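HTH-type transcriptional regulator KdgR (PDB 1YSP) represses transcription of the genes for uptake and breakdown of 2-keto-3-deoxygluconate, and of eda, and is represented here by its C-terminal IclR-type domain. Local coordinates at residues T23-A28 and I34-K39; V129-R132 and V136-G139; I6-I11 and S169-Y174; I63-L68 and N115-E120. All blocks are in the same frame, centred on the assembly; numbering follows the deposited sequence.

Contact 1. Residues T23-A28 and I34-K39; sequences TIHLGA and IVYIHK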
# COMPACT_ATOMS: atom_id res chain seq x y z
N THR A 23 1.98 -11.94 -5.33
CA THR A 23 2.98 -10.92 -5.65
C THR A 23 3.02 -9.98 -4.44
O THR A 23 1.98 -9.46 -4.01
CB THR A 23 2.63 -10.06 -6.92
OG1 THR A 23 2.34 -10.89 -8.05
CG2 THR A 23 3.81 -9.15 -7.32
N ILE A 24 4.22 -9.72 -3.93
CA ILE A 24 4.43 -8.81 -2.78
C ILE A 24 5.29 -7.60 -3.20
O ILE A 24 6.31 -7.76 -3.86
CB ILE A 24 5.19 -9.54 -1.63
CG1 ILE A 24 4.82 -11.03 -1.55
CG2 ILE A 24 5.11 -8.76 -0.30
CD1 ILE A 24 3.40 -11.34 -1.16
N HIS A 25 4.81 -6.38 -2.87
CA HIS A 25 5.49 -5.12 -3.14
C HIS A 25 5.82 -4.32 -1.87
O HIS A 25 5.11 -4.37 -0.85
CB HIS A 25 4.59 -4.20 -4.02
CG HIS A 25 4.53 -4.63 -5.45
ND1 HIS A 25 3.48 -5.36 -5.97
CD2 HIS A 25 5.40 -4.44 -6.47
CE1 HIS A 25 3.69 -5.58 -7.25
NE2 HIS A 25 4.85 -5.04 -7.58
N LEU A 26 6.90 -3.53 -1.97
CA LEU A 26 7.21 -2.51 -0.96
C LEU A 26 7.32 -1.20 -1.74
O LEU A 26 8.07 -1.12 -2.71
CB LEU A 26 8.52 -2.82 -0.21
CG LEU A 26 8.82 -1.84 0.92
CD1 LEU A 26 7.93 -2.04 2.12
CD2 LEU A 26 10.33 -2.01 1.31
N GLY A 27 6.56 -0.18 -1.32
CA GLY A 27 6.49 1.08 -2.07
C GLY A 27 6.81 2.26 -1.18
O GLY A 27 6.58 2.21 -0.02
N ALA A 28 7.32 3.37 -1.72
CA ALA A 28 7.60 4.53 -0.90
C ALA A 28 7.13 5.80 -1.61
O ALA A 28 6.90 5.76 -2.80
CB ALA A 28 9.13 4.61 -0.61
N ILE A 34 3.86 6.99 -5.91
CA ILE A 34 4.55 5.91 -5.18
C ILE A 34 5.69 5.39 -6.04
O ILE A 34 5.61 5.43 -7.25
CB ILE A 34 3.60 4.75 -4.72
CG1 ILE A 34 3.05 3.96 -5.94
CG2 ILE A 34 2.46 5.33 -3.89
CD1 ILE A 34 2.46 2.50 -5.58
N VAL A 35 6.73 4.88 -5.40
CA VAL A 35 7.79 4.20 -6.15
C VAL A 35 7.94 2.79 -5.58
O VAL A 35 8.05 2.65 -4.39
CB VAL A 35 9.17 4.98 -6.05
CG1 VAL A 35 9.53 5.30 -4.59
CG2 VAL A 35 10.28 4.14 -6.68
N TYR A 36 7.94 1.75 -6.40
CA TYR A 36 8.20 0.40 -5.85
C TYR A 36 9.69 0.25 -5.57
O TYR A 36 10.49 0.32 -6.47
CB TYR A 36 7.67 -0.70 -6.77
CG TYR A 36 6.16 -0.72 -6.86
CD1 TYR A 36 5.38 -0.76 -5.70
CD2 TYR A 36 5.51 -0.74 -8.09
CE1 TYR A 36 4.00 -0.78 -5.77
CE2 TYR A 36 4.10 -0.77 -8.15
CZ TYR A 36 3.37 -0.78 -7.00
OH TYR A 36 1.98 -0.80 -7.03
N ILE A 37 10.05 0.08 -4.30
CA ILE A 37 11.46 -0.11 -3.91
C ILE A 37 11.90 -1.59 -3.75
O ILE A 37 13.10 -1.88 -3.90
CB ILE A 37 11.83 0.77 -2.68
CG1 ILE A 37 10.94 0.44 -1.47
CG2 ILE A 37 11.71 2.27 -3.06
CD1 ILE A 37 11.34 1.14 -0.16
N HIS A 38 10.95 -2.51 -3.48
CA HIS A 38 11.24 -3.96 -3.51
C HIS A 38 10.05 -4.75 -4.06
O HIS A 38 8.93 -4.27 -4.02
CB HIS A 38 11.65 -4.49 -2.12
CG HIS A 38 12.42 -5.79 -2.16
ND1 HIS A 38 13.35 -6.08 -3.14
CD2 HIS A 38 12.44 -6.84 -1.31
CE1 HIS A 38 13.89 -7.27 -2.89
NE2 HIS A 38 13.35 -7.75 -1.79
N LYS A 39 10.30 -5.94 -4.59
CA LYS A 39 9.22 -6.81 -5.07
C LYS A 39 9.65 -8.27 -4.91
O LYS A 39 10.84 -8.58 -5.10
CB LYS A 39 8.95 -6.52 -6.56
CG LYS A 39 7.65 -7.04 -7.08
CD LYS A 39 7.51 -6.94 -8.64
CE LYS A 39 6.26 -7.67 -9.13
NZ LYS A 39 6.19 -7.80 -10.61
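Leu26 takes on two residues of the neighbouring antiparallel strand at once, and the backbone bonds give the evidence. Leu26 O accepts from Ile37 N at 2.8 Å and from His38 N at 3.3 Å, the second bond being the straighter, at 170° about the hydrogen. Leu26 N returns a bond to His38 O, and Ala28 pairs with Val35 through both of its backbone polar atoms. The register slips by one residue between Leu26 and Gly27.

Among the apolar groups, Leu26 CD2 meets Ile37 CD1 at 3.6 Å, and the same methyl of Ile37 reaches Ala28 CB. Ile37 CG1 lies between its backbone N and carbonyl carbon (chi1 58°), which sets it over Leu26 O.

The other face carries His25, Tyr36 and Lys39. His25 CD2 sits 3.7 Å above the centre of the Tyr36 ring, yet the two planes are inclined by 31°, so the rings meet obliquely. The extended Lys39 chain runs alongside His25, its CE 3.4 Å from His25 NE2, and its ammonium goes on to a salt bridge with Asp41. Gly27, paired with Tyr36 across the strands, brings no side chain to that face.

Two residues, Ile37 and His38, facing one, Leu26, make a classic beta bulge in the hairpin of strands 24-30 and 33-40, part of the antiparallel sheet of this GAF-related IclR domain.

Contact 2. Residues V129-R132 and V136-G139; sequences VFDR and VIAG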
# COMPACT_ATOMS: atom_id res chain seq x y z
N VAL A 129 4.12 0.67 6.97
CA VAL A 129 5.36 0.29 7.65
C VAL A 129 5.83 1.60 8.26
O VAL A 129 5.94 2.59 7.58
CB VAL A 129 6.39 -0.29 6.66
CG1 VAL A 129 7.82 -0.38 7.28
CG2 VAL A 129 5.94 -1.67 6.18
N PHE A 130 6.11 1.58 9.56
CA PHE A 130 6.38 2.80 10.33
C PHE A 130 7.87 2.94 10.61
O PHE A 130 8.60 1.93 10.74
CB PHE A 130 5.61 2.78 11.63
CG PHE A 130 4.12 2.78 11.48
CD1 PHE A 130 3.42 3.97 11.25
CD2 PHE A 130 3.40 1.59 11.58
CE1 PHE A 130 2.03 3.96 11.13
CE2 PHE A 130 2.03 1.56 11.45
CZ PHE A 130 1.33 2.73 11.21
N ASP A 131 8.35 4.18 10.66
CA ASP A 131 9.71 4.41 11.19
C ASP A 131 9.68 4.55 12.72
O ASP A 131 8.62 4.43 13.36
CB ASP A 131 10.33 5.61 10.50
CG ASP A 131 9.82 6.93 11.04
OD1 ASP A 131 8.86 7.01 11.82
OD2 ASP A 131 10.45 7.92 10.67
N ARG A 132 10.84 4.85 13.32
CA ARG A 132 10.93 4.89 14.78
C ARG A 132 10.04 5.97 15.43
O ARG A 132 9.75 5.91 16.62
CB ARG A 132 12.40 4.97 15.26
CG ARG A 132 13.14 6.23 14.80
CD ARG A 132 14.63 5.95 14.62
NE ARG A 132 15.40 7.18 14.42
CZ ARG A 132 15.88 7.61 13.25
NH1 ARG A 132 15.71 6.94 12.11
NH2 ARG A 132 16.56 8.76 13.23
N VAL A 136 4.51 6.72 8.66
CA VAL A 136 4.51 5.70 7.61
C VAL A 136 5.60 5.98 6.56
O VAL A 136 5.49 6.94 5.78
CB VAL A 136 3.10 5.55 6.93
CG1 VAL A 136 3.17 4.47 5.89
CG2 VAL A 136 2.00 5.27 7.96
N ILE A 137 6.62 5.13 6.48
CA ILE A 137 7.75 5.33 5.54
C ILE A 137 7.64 4.46 4.28
O ILE A 137 8.30 4.70 3.26
CB ILE A 137 9.11 5.13 6.28
CG1 ILE A 137 9.12 3.78 7.00
CG2 ILE A 137 9.22 6.23 7.31
CD1 ILE A 137 10.49 3.16 7.34
N ALA A 138 6.80 3.42 4.33
CA ALA A 138 6.58 2.58 3.17
C ALA A 138 5.21 1.93 3.32
O ALA A 138 4.66 1.91 4.39
CB ALA A 138 7.69 1.49 3.04
N GLY A 139 4.71 1.36 2.23
CA GLY A 139 3.57 0.48 2.31
C GLY A 139 4.03 -0.87 1.85
O GLY A 139 4.82 -0.99 0.92
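The Phe130 ring is met obliquely by Val136, whose CG2 approaches Phe130 CE1 to 3.4 Å. Val136 CG2 is anti to its own carbonyl carbon, with CG1 anti to the backbone N (chi1 -179°), and this directs CG2 to the ring and CG1 back over Val129 O. Beyond the hairpin, the Phe130 ring also meets that of Tyr174, with planes at about 30°. The other flat group, the Asp131 carboxylate, has its carbon CG 3.8 Å from Ile137 CG2; Asp131 OD1 itself is held by the backbone N of Phe133 and of Val135, in the turn.

Ile137 touches the 129-132 segment with two branches. Its CG2 meets Asp131 CB at 3.4 Å, while its CG1 lies 3.4 Å from Val129 O. Replacing Ile137 by alanine would probably leave Asp131 CB without its apolar cover and open a gap beside Val129 O.

The backbone explains why Ile137 is placed there. Val129 O receives Ile137 N at 2.9 Å, nearly in line with the carbonyl bond (C=O...N 166°), and Ala138 N weakly at 3.5 Å. Val129 N completes the pairing by donating to Ala138 O at 2.9 Å, and Val129 CB packs on Ala138 CB at 4.2 Å.

With Ile137 and Ala138 both opposite Val129, this is a classic beta bulge, placed where the hairpin of strands 123-130 and 136-142 approaches its turn.

Contact 3. Residues I6-I11 and S169-Y174; sequences IRSADI and SAQMGY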
# COMPACT_ATOMS: atom_id res chain seq x y z
N ILE A 6 14.99 -2.22 3.32
CA ILE A 6 14.84 -3.20 2.23
C ILE A 6 15.34 -4.58 2.70
O ILE A 6 14.73 -5.61 2.41
CB ILE A 6 15.47 -2.68 0.89
CG1 ILE A 6 14.57 -1.56 0.31
CG2 ILE A 6 15.63 -3.82 -0.12
CD1 ILE A 6 15.11 -0.80 -0.93
N ARG A 7 16.43 -4.60 3.47
CA ARG A 7 16.93 -5.89 3.97
C ARG A 7 15.91 -6.61 4.88
O ARG A 7 15.66 -7.81 4.71
CB ARG A 7 18.27 -5.70 4.68
CG ARG A 7 19.13 -6.97 4.70
CD ARG A 7 20.60 -6.64 5.13
NE ARG A 7 21.41 -7.87 5.25
CZ ARG A 7 22.67 -7.93 5.71
NH1 ARG A 7 23.32 -6.83 6.09
NH2 ARG A 7 23.28 -9.10 5.78
N SER A 8 15.27 -5.86 5.78
CA SER A 8 14.25 -6.46 6.69
C SER A 8 13.01 -6.81 5.92
O SER A 8 12.35 -7.83 6.22
CB SER A 8 13.84 -5.50 7.80
OG SER A 8 14.87 -5.37 8.78
N ALA A 9 12.62 -5.91 5.01
CA ALA A 9 11.43 -6.13 4.20
C ALA A 9 11.63 -7.37 3.33
O ALA A 9 10.72 -8.17 3.20
CB ALA A 9 11.19 -4.93 3.31
N ASP A 10 12.82 -7.52 2.75
CA ASP A 10 13.09 -8.62 1.83
C ASP A 10 12.76 -9.96 2.49
O ASP A 10 12.14 -10.85 1.84
CB ASP A 10 14.55 -8.59 1.34
CG ASP A 10 14.91 -9.84 0.53
OD1 ASP A 10 14.37 -10.02 -0.59
OD2 ASP A 10 15.71 -10.67 1.05
N ILE A 11 13.19 -10.12 3.75
CA ILE A 11 12.93 -11.32 4.53
C ILE A 11 11.44 -11.60 4.77
O ILE A 11 10.95 -12.71 4.60
CB ILE A 11 13.71 -11.26 5.93
CG1 ILE A 11 15.23 -11.31 5.65
CG2 ILE A 11 13.27 -12.35 6.89
CD1 ILE A 11 16.08 -10.56 6.70
N SER A 169 9.02 -2.78 10.93
CA SER A 169 8.96 -1.55 11.77
C SER A 169 9.77 -1.68 13.05
O SER A 169 10.57 -0.79 13.38
CB SER A 169 7.49 -1.21 12.07
OG SER A 169 6.87 -0.80 10.84
N ALA A 170 9.58 -2.79 13.76
CA ALA A 170 10.42 -3.10 14.94
C ALA A 170 11.92 -3.07 14.64
O ALA A 170 12.72 -2.52 15.43
CB ALA A 170 10.01 -4.45 15.56
N GLN A 171 12.31 -3.64 13.50
CA GLN A 171 13.69 -3.64 13.07
C GLN A 171 14.18 -2.25 12.60
O GLN A 171 15.38 -2.03 12.50
CB GLN A 171 13.91 -4.77 12.02
CG GLN A 171 13.74 -6.17 12.61
CD GLN A 171 13.44 -7.27 11.57
OE1 GLN A 171 13.76 -7.15 10.39
NE2 GLN A 171 12.86 -8.36 12.03
N MET A 172 13.23 -1.32 12.35
CA MET A 172 13.49 0.12 12.05
C MET A 172 13.65 0.96 13.33
O MET A 172 14.07 2.13 13.26
CB MET A 172 12.33 0.76 11.26
CG MET A 172 12.10 0.31 9.81
SD MET A 172 13.52 0.31 8.69
CE MET A 172 13.82 2.08 8.56
N GLY A 173 13.28 0.37 14.47
CA GLY A 173 13.24 1.06 15.76
C GLY A 173 11.86 1.49 16.25
O GLY A 173 11.77 2.18 17.27
N TYR A 174 10.79 1.11 15.54
CA TYR A 174 9.43 1.50 15.96
C TYR A 174 8.94 0.72 17.18
O TYR A 174 9.25 -0.46 17.32
CB TYR A 174 8.41 1.36 14.81
CG TYR A 174 7.02 1.87 15.17
CD1 TYR A 174 6.84 3.17 15.65
CD2 TYR A 174 5.91 1.05 15.05
CE1 TYR A 174 5.58 3.63 15.99
CE2 TYR A 174 4.64 1.50 15.38
CZ TYR A 174 4.48 2.80 15.85
OH TYR A 174 3.24 3.28 16.19
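Ser8 and Gln171 make the whole of this contact, through a single bond: Ser8 OG donates to Gln171 OE1 at 2.6 Å. The hydroxyl lies in the amide plane, on a lone pair of Gln171 OE1, with a C=O...O angle of 139°. Ser8 CB follows closely behind, 3.1 Å from Gln171 OE1, and Ser8 OG also rests 3.4 Å from Gln171 CB. The hydroxyl is thus set against both the root and the end of the glutamine chain. With an alanine at Ser8, Gln171 OE1 would probably lose its donor and the amide would be left freer to turn.

Torsions account for the reach. Gln171 CG is anti to its carbonyl carbon (chi1 -66°), and the chain continues extended at chi2, carrying the amide across to the other helix. The backbones stay well apart, with Ser8 CA and Gln171 CA separated by 7.0 Å.

Further out, the last turn of helix 151-172 is closed by its own backbone. Ser169 O accepts from Met172 N and Tyr174 N, each at 2.9 Å, from opposite faces of its plane. Gly173, with a phi of 102°, breaks the helix, and its N bonds back to Ala170 O. Ser169 OG ties the same turn to the sheet through Phe130 N.

This ending is a Schellman motif, and the serine–glutamine bond is a surface link between the helices 4-20 and 151-172, near the two ends of the modelled chain.

Contact 4. Residues I63-L68 and N115-E120; sequences IGKVLL and NEEQEE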
# COMPACT_ATOMS: atom_id res chain seq x y z
N ILE A 63 -0.80 0.98 -1.73
CA ILE A 63 0.40 1.57 -1.01
C ILE A 63 0.28 3.10 -0.93
O ILE A 63 0.61 3.73 0.08
CB ILE A 63 1.72 1.13 -1.73
CG1 ILE A 63 2.02 -0.38 -1.45
CG2 ILE A 63 2.92 2.04 -1.28
CD1 ILE A 63 3.07 -0.98 -2.43
N GLY A 64 -0.16 3.72 -2.03
CA GLY A 64 -0.41 5.17 -2.03
C GLY A 64 -1.38 5.55 -0.93
O GLY A 64 -1.14 6.50 -0.18
N LYS A 65 -2.49 4.84 -0.82
CA LYS A 65 -3.44 5.14 0.24
C LYS A 65 -2.83 5.05 1.64
O LYS A 65 -3.10 5.90 2.51
CB LYS A 65 -4.66 4.28 0.17
CG LYS A 65 -5.46 4.62 -1.16
CD LYS A 65 -6.73 3.80 -1.22
CE LYS A 65 -7.22 3.78 -2.71
NZ LYS A 65 -8.40 2.84 -2.92
N VAL A 66 -2.03 4.02 1.87
CA VAL A 66 -1.49 3.92 3.22
C VAL A 66 -0.37 4.92 3.50
O VAL A 66 -0.18 5.28 4.66
CB VAL A 66 -1.03 2.42 3.64
CG1 VAL A 66 -2.18 1.35 3.42
CG2 VAL A 66 0.26 2.05 3.03
N LEU A 67 0.32 5.40 2.47
CA LEU A 67 1.38 6.44 2.62
C LEU A 67 0.80 7.82 2.94
O LEU A 67 1.50 8.70 3.47
CB LEU A 67 2.23 6.56 1.38
CG LEU A 67 3.25 5.46 1.11
CD1 LEU A 67 3.65 5.48 -0.37
CD2 LEU A 67 4.48 5.63 2.04
N LEU A 68 -0.45 8.00 2.59
CA LEU A 68 -1.21 9.22 2.92
C LEU A 68 -2.11 9.18 4.13
O LEU A 68 -2.33 10.24 4.74
CB LEU A 68 -2.09 9.65 1.71
CG LEU A 68 -1.34 9.91 0.40
CD1 LEU A 68 -2.35 10.26 -0.78
CD2 LEU A 68 -0.22 11.01 0.49
N ASN A 115 -9.03 -1.80 -5.35
CA ASN A 115 -10.02 -2.74 -5.84
C ASN A 115 -10.37 -2.42 -7.30
O ASN A 115 -11.32 -1.67 -7.59
CB ASN A 115 -11.23 -2.73 -4.91
CG ASN A 115 -12.28 -3.75 -5.30
OD1 ASN A 115 -12.02 -4.62 -6.13
ND2 ASN A 115 -13.47 -3.63 -4.72
N GLU A 116 -9.56 -2.95 -8.20
CA GLU A 116 -9.64 -2.65 -9.64
C GLU A 116 -9.77 -1.15 -9.95
O GLU A 116 -10.59 -0.71 -10.78
CB GLU A 116 -10.82 -3.43 -10.28
CG GLU A 116 -10.72 -4.93 -10.08
CD GLU A 116 -11.95 -5.65 -10.72
OE1 GLU A 116 -13.01 -5.74 -10.07
OE2 GLU A 116 -11.79 -6.12 -11.85
N GLU A 117 -8.98 -0.36 -9.21
CA GLU A 117 -8.89 1.08 -9.42
C GLU A 117 -7.83 1.47 -10.44
O GLU A 117 -7.94 2.50 -11.07
CB GLU A 117 -8.67 1.77 -8.06
CG GLU A 117 -9.89 1.67 -7.15
CD GLU A 117 -9.54 1.85 -5.70
OE1 GLU A 117 -8.95 2.90 -5.37
OE2 GLU A 117 -9.75 0.91 -4.91
N GLN A 118 -6.78 0.66 -10.60
CA GLN A 118 -5.77 0.90 -11.65
C GLN A 118 -6.03 0.11 -12.93
O GLN A 118 -5.84 0.64 -14.03
CB GLN A 118 -4.37 0.51 -11.16
CG GLN A 118 -3.74 1.40 -10.17
CD GLN A 118 -2.26 1.08 -10.03
OE1 GLN A 118 -1.41 1.83 -10.49
NE2 GLN A 118 -1.95 -0.05 -9.39
N GLU A 119 -6.45 -1.13 -12.77
CA GLU A 119 -6.56 -2.06 -13.88
C GLU A 119 -7.68 -3.03 -13.58
O GLU A 119 -7.76 -3.58 -12.47
CB GLU A 119 -5.23 -2.81 -14.04
CG GLU A 119 -5.00 -3.39 -15.41
CD GLU A 119 -3.55 -3.80 -15.60
OE1 GLU A 119 -3.31 -4.79 -16.32
OE2 GLU A 119 -2.66 -3.14 -15.02
N GLU A 120 -8.57 -3.22 -14.54
CA GLU A 120 -9.59 -4.27 -14.37
C GLU A 120 -8.89 -5.61 -14.06
O GLU A 120 -7.82 -5.91 -14.59
CB GLU A 120 -10.50 -4.39 -15.61
CG GLU A 120 -11.33 -3.14 -15.87
CD GLU A 120 -10.58 -2.04 -16.64
OE1 GLU A 120 -9.33 -2.11 -16.79
OE2 GLU A 120 -11.28 -1.09 -17.10
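Lys65 NZ and Glu117 OE1 lie 2.5 Å apart in a buried salt bridge, the tight part of a contact in which the backbones stand far off: Lys65 CA and Glu117 CA are 11.8 Å from each other. The two side chains span that distance from opposite directions. Each has CG anti to its own carbonyl carbon (chi1 -65° for Lys65, -68° for Glu117), and the lysine runs on extended to its ammonium. Lys65 NZ approaches Glu117 OE1 on its syn lone pair, the side of the other oxygen, which explains why Glu117 OE2 is also near, at 3.1 Å from Lys65 NZ.

Further bonds fix both charges. Glu117 OE2 takes the backbone N of Asn115 at 2.8 Å, from 41° out of the carboxylate plane, and Lys65 NZ also donates to Glu113 O. Val102, Leu103 and Val106 of helix 96-109 pack on the lysine, and in this apolar setting the oxygens of Glu117 and Glu113 probably offset its charge.

The loop past Glu117 is the loose side: the Glu119 and Glu120 side chains are exposed and take no part in the contact.

In fold terms, a buried lysine–glutamate ion pair ties helix 62-69 to the loop that follows strand 112-115.

In the fold
Contacts 1 and 2 are partly buried hairpins of one antiparallel sheet, joined where strands 24-30 and 136-142 run side by side and Gly27 N probably bonds to Gly139 O; both depend on backbone pairing and a beta bulge. Contacts 3 and 4 instead each rest on one polar side-chain pair. Contact 3 is neutral and at the surface, its centre about 16 Å from the centre of the chain, whereas contact 4 is ionic and buried, its centre about 7 Å from that of the chain. Segment 63-68 of helix 62-69 packs on both hairpins, while the helices of contact 3 reach them through Asp10 to His38 and Ser169 to Phe130. Contacts 3 and 4 do not touch, their nearest atoms being about 11 Å apart.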